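Local coordinates for endoglucanase (Clostridium thermocellum, PDB 2E4T), which hydrolyses internal glucosidic bonds of cellulose and xyloglucan, this chain being the family 44 glycoside hydrolase module, a TIM-like barrel with an attached beta domain, of a longer multidomain enzyme, at residues T400-N405 / S484-R489; D35-A40 / Y407-G412. All blocks are in the same frame, centred on the assembly; numbering follows the deposited sequence.

Contact 1. Residues T400-N405 / S484-R489; sequences TEAGIN and SNITQR. With ZN (zinc ion), chain B.
A402 presses its methyl group against the corner where the beta domain chain turns at S484 and N485, with CB of A402 only 3.2 Å from O of S484. Next to it comes I486. With CG1 anti to its own carbonyl carbon (chi1 -60°) and the chain then extended, its CD1 reaches the helix and lies against two groups one turn apart: CD1 of I486 is 3.6 Å from O of A402 and 3.7 Å from CB of N405. The CG1 of I486 passes A402 CB more loosely, at 4.5 Å.

F479 of strand 474-480 packs alongside A402, and W477 of the same strand alongside I486. OG of S484 hydrogen-bonds to ND2 of N398 at the start of helix 398-408, a polar tie between corner and helix. The side chain of E401, next to A402, runs out to the zinc, bound by OE1 of E401 at 1.9 Å.

The touching groups are methyls and methylenes meeting each other and two carbonyl oxygens, and the two segments share neither a polar bond nor a charge pair. Helix 398-408 therefore meets the corner and the start of edge strand 486-492 by van der Waals contact.

Contact 2. Residues D35-A40 / Y407-G412; sequences DATVTA and YTNYDG. With ZN (zinc ion), chain B.
This is a small, mainly polar contact between a loop of the barrel, residues 35-40, and the C-terminal end of helix 398-408 with the turn that follows it. T37 is gripped twice. Its carbonyl O accepts a hydrogen bond from OG1 of T408 at 2.7 Å, the donor tilted from the carbonyl plane. The second bond runs from ND2 of N409 to OG1 of T37 at 3.0 Å; it is nearly straight (168°), and the oxygen lies in the plane of the N409 amide. Two residues before T37, OD2 of D35 binds the zinc at 2.0 Å.

In the TIM-like barrel the 35-40 loop runs directly from the first strand, 26-30, to the second, 40-43, and helix 398-408 follows the last, 388-391. The contact thus joins what follows two neighbouring strands, 26-30 and 388-391.

T408 holds OG1 between its backbone N and carbonyl carbon (chi1 63°), near I404 O one turn back as well; the two carbonyls compete for one proton, and the bond to T37 is the shorter. Its methyl turns to T39, CG2 to CG2 at 4.1 Å. T39 in turn bonds through OG1 to P25 O. N409, the first residue to leave helical geometry, swings CG anti to its backbone N (chi1 -167°) and crosses the T37 side chain at about a right angle. Its OD1 accepts a bond from G414 N.

Contacts 1 and 2 both draw on helix 398-408, and their centres lie about 9 Å apart. The zinc joins them: E401 of contact 1 and D35 of contact 2 both bind it, and A395 O is the third protein ligand. OE2 of E401 probably also hydrogen-bonds to N of D35 (2.8 Å). OD1 of N405 accepts a hydrogen bond from N of T37 (2.8 Å), so loop 35-40 is held to the helix at several points along its length. CG2 of I486 packs against O of Y410 at 3.3 Å, linking strand 486-492 to the turn after the helix. Alongside, glycerol, probably from the crystallisation liquor, is hydrogen-bonded to N405 ND2 and to D35 O.

Contact 1. Residues T400-N405 / S484-R489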
# COMPACT_ATOMS: atom_id res chain seq x y z
N THR A 400 12.13 -8.12 -4.40
CA THR A 400 11.19 -7.05 -4.09
C THR A 400 11.87 -6.03 -3.17
O THR A 400 11.71 -4.79 -3.32
CB THR A 400 9.95 -7.63 -3.39
OG1 THR A 400 9.49 -8.77 -4.09
CG2 THR A 400 8.88 -6.59 -3.20
N GLU A 401 12.60 -6.53 -2.16
CA GLU A 401 13.27 -5.66 -1.22
C GLU A 401 14.31 -4.78 -1.90
O GLU A 401 14.45 -3.59 -1.58
CB GLU A 401 13.92 -6.51 -0.12
CG GLU A 401 12.87 -7.13 0.78
CD GLU A 401 13.45 -8.20 1.72
OE1 GLU A 401 14.43 -8.92 1.33
OE2 GLU A 401 12.90 -8.38 2.84
N ALA A 402 15.07 -5.35 -2.86
CA ALA A 402 16.02 -4.55 -3.64
C ALA A 402 15.26 -3.44 -4.40
O ALA A 402 15.76 -2.32 -4.53
CB ALA A 402 16.78 -5.42 -4.60
N GLY A 403 14.09 -3.78 -4.96
CA GLY A 403 13.30 -2.78 -5.68
C GLY A 403 12.92 -1.59 -4.79
O GLY A 403 12.93 -0.43 -5.23
N ILE A 404 12.58 -1.89 -3.52
CA ILE A 404 12.29 -0.83 -2.55
C ILE A 404 13.57 -0.02 -2.24
O ILE A 404 13.57 1.22 -2.31
CB ILE A 404 11.67 -1.42 -1.26
CG1 ILE A 404 10.32 -2.05 -1.57
CG2 ILE A 404 11.57 -0.35 -0.20
CD1 ILE A 404 9.78 -2.94 -0.45
N ASN A 405 14.66 -0.72 -1.85
CA ASN A 405 15.89 0.00 -1.49
C ASN A 405 16.45 0.81 -2.64
O ASN A 405 17.16 1.81 -2.40
CB ASN A 405 16.95 -0.98 -0.97
CG ASN A 405 16.72 -1.36 0.47
OD1 ASN A 405 16.09 -0.67 1.26
ND2 ASN A 405 17.31 -2.54 0.83
N SER A 484 20.71 -9.63 -5.87
CA SER A 484 19.78 -8.61 -5.40
C SER A 484 20.45 -7.56 -4.53
O SER A 484 19.80 -6.55 -4.22
CB SER A 484 18.61 -9.28 -4.68
OG SER A 484 19.04 -10.13 -3.63
N ASN A 485 21.73 -7.74 -4.14
CA ASN A 485 22.40 -6.64 -3.47
C ASN A 485 22.57 -5.51 -4.46
O ASN A 485 23.02 -5.72 -5.60
CB ASN A 485 23.79 -7.09 -3.00
CG ASN A 485 23.76 -8.20 -2.00
OD1 ASN A 485 24.69 -9.09 -2.04
ND2 ASN A 485 22.83 -8.22 -1.12
N ILE A 486 22.28 -4.28 -4.03
CA ILE A 486 22.47 -3.12 -4.89
C ILE A 486 23.93 -2.71 -4.80
O ILE A 486 24.44 -2.45 -3.70
CB ILE A 486 21.56 -1.97 -4.47
CG1 ILE A 486 20.10 -2.39 -4.56
CG2 ILE A 486 21.85 -0.75 -5.33
CD1 ILE A 486 19.15 -1.40 -3.90
N THR A 487 24.64 -2.69 -5.95
CA THR A 487 26.06 -2.39 -5.95
C THR A 487 26.31 -1.18 -6.83
O THR A 487 25.67 -0.96 -7.86
CB THR A 487 26.87 -3.60 -6.40
OG1 THR A 487 26.43 -3.93 -7.71
CG2 THR A 487 26.71 -4.75 -5.44
N GLN A 488 27.32 -0.41 -6.45
CA GLN A 488 27.73 0.76 -7.21
C GLN A 488 28.48 0.29 -8.45
O GLN A 488 29.32 -0.63 -8.39
CB GLN A 488 28.60 1.71 -6.36
CG GLN A 488 28.78 3.04 -7.04
CD GLN A 488 29.43 4.07 -6.19
OE1 GLN A 488 29.80 3.84 -5.02
NE2 GLN A 488 29.61 5.25 -6.78
N ARG A 489 28.19 0.94 -9.57
CA ARG A 489 28.76 0.60 -10.86
C ARG A 489 29.64 1.75 -11.36
O ARG A 489 29.70 2.82 -10.77
CB ARG A 489 27.63 0.33 -11.87
CG ARG A 489 26.56 -0.65 -11.37
CD ARG A 489 27.11 -2.00 -10.95
NE ARG A 489 26.10 -2.91 -10.36
CZ ARG A 489 25.52 -3.90 -11.02
NH1 ARG A 489 25.73 -4.09 -12.35
NH2 ARG A 489 24.68 -4.69 -10.38
ZN ZN B . 14.86 -10.27 2.65

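Contact 2. Residues D35-A40 / Y407-G412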
# COMPACT_ATOMS: atom_id res chain seq x y z
N ASP A 35 13.64 -6.78 4.97
CA ASP A 35 15.04 -6.40 4.81
C ASP A 35 15.13 -5.26 3.77
O ASP A 35 15.66 -5.41 2.67
CB ASP A 35 15.83 -7.58 4.29
CG ASP A 35 15.59 -8.84 5.10
OD1 ASP A 35 15.71 -8.76 6.36
OD2 ASP A 35 15.35 -9.94 4.52
N ALA A 36 14.50 -4.14 4.13
CA ALA A 36 14.49 -2.97 3.24
C ALA A 36 14.25 -1.78 4.14
O ALA A 36 13.62 -1.88 5.22
CB ALA A 36 13.37 -3.05 2.22
N THR A 37 14.72 -0.62 3.70
CA THR A 37 14.38 0.64 4.34
C THR A 37 13.02 1.06 3.82
O THR A 37 12.84 1.25 2.59
CB THR A 37 15.46 1.68 3.99
OG1 THR A 37 16.74 1.20 4.45
CG2 THR A 37 15.13 3.03 4.58
N VAL A 38 12.02 1.05 4.69
CA VAL A 38 10.66 1.39 4.29
C VAL A 38 10.26 2.71 4.91
O VAL A 38 10.82 3.18 5.90
CB VAL A 38 9.64 0.28 4.66
CG1 VAL A 38 10.05 -1.06 4.02
CG2 VAL A 38 9.44 0.13 6.15
N THR A 39 9.22 3.33 4.29
CA THR A 39 8.81 4.67 4.72
C THR A 39 7.38 4.72 5.25
O THR A 39 6.88 5.77 5.63
CB THR A 39 8.96 5.67 3.59
OG1 THR A 39 8.09 5.27 2.53
CG2 THR A 39 10.40 5.73 3.08
N ALA A 40 6.73 3.54 5.32
CA ALA A 40 5.43 3.43 5.99
C ALA A 40 5.33 1.97 6.47
O ALA A 40 5.86 1.05 5.86
CB ALA A 40 4.26 3.77 5.05
N TYR A 407 14.92 2.83 -4.33
CA TYR A 407 14.36 4.14 -4.08
C TYR A 407 14.72 4.70 -2.72
O TYR A 407 14.94 5.91 -2.60
CB TYR A 407 12.82 4.11 -4.18
CG TYR A 407 12.34 3.94 -5.60
CD1 TYR A 407 11.89 5.07 -6.33
CD2 TYR A 407 12.31 2.69 -6.22
CE1 TYR A 407 11.44 4.95 -7.62
CE2 TYR A 407 11.88 2.55 -7.53
CZ TYR A 407 11.41 3.69 -8.25
OH TYR A 407 10.99 3.59 -9.55
N THR A 408 14.74 3.89 -1.67
CA THR A 408 14.80 4.42 -0.32
C THR A 408 16.18 4.44 0.29
O THR A 408 16.39 5.13 1.31
CB THR A 408 13.87 3.60 0.62
OG1 THR A 408 14.43 2.28 0.63
CG2 THR A 408 12.44 3.63 0.18
N ASN A 409 17.12 3.65 -0.24
CA ASN A 409 18.42 3.49 0.44
C ASN A 409 19.34 2.79 -0.56
O ASN A 409 19.77 1.63 -0.37
CB ASN A 409 18.28 2.71 1.73
CG ASN A 409 19.52 2.82 2.59
OD1 ASN A 409 20.59 3.28 2.13
ND2 ASN A 409 19.39 2.45 3.85
N TYR A 410 19.66 3.48 -1.65
CA TYR A 410 20.35 2.79 -2.73
C TYR A 410 21.83 2.52 -2.45
O TYR A 410 22.41 1.63 -3.07
CB TYR A 410 20.17 3.50 -4.09
CG TYR A 410 20.67 4.92 -4.12
CD1 TYR A 410 22.02 5.23 -4.25
CD2 TYR A 410 19.78 5.98 -4.01
CE1 TYR A 410 22.42 6.58 -4.27
CE2 TYR A 410 20.19 7.30 -4.01
CZ TYR A 410 21.48 7.59 -4.15
OH TYR A 410 21.87 8.91 -4.14
N ASP A 411 22.43 3.34 -1.55
CA ASP A 411 23.84 3.28 -1.28
C ASP A 411 24.15 2.67 0.09
O ASP A 411 25.32 2.62 0.49
CB ASP A 411 24.48 4.67 -1.43
CG ASP A 411 23.88 5.69 -0.49
OD1 ASP A 411 23.05 5.32 0.38
OD2 ASP A 411 24.21 6.90 -0.65
N GLY A 412 23.13 2.21 0.83
CA GLY A 412 23.33 1.63 2.14
C GLY A 412 23.54 2.67 3.24
O GLY A 412 23.68 2.30 4.42
ZN ZN B . 14.86 -10.27 2.65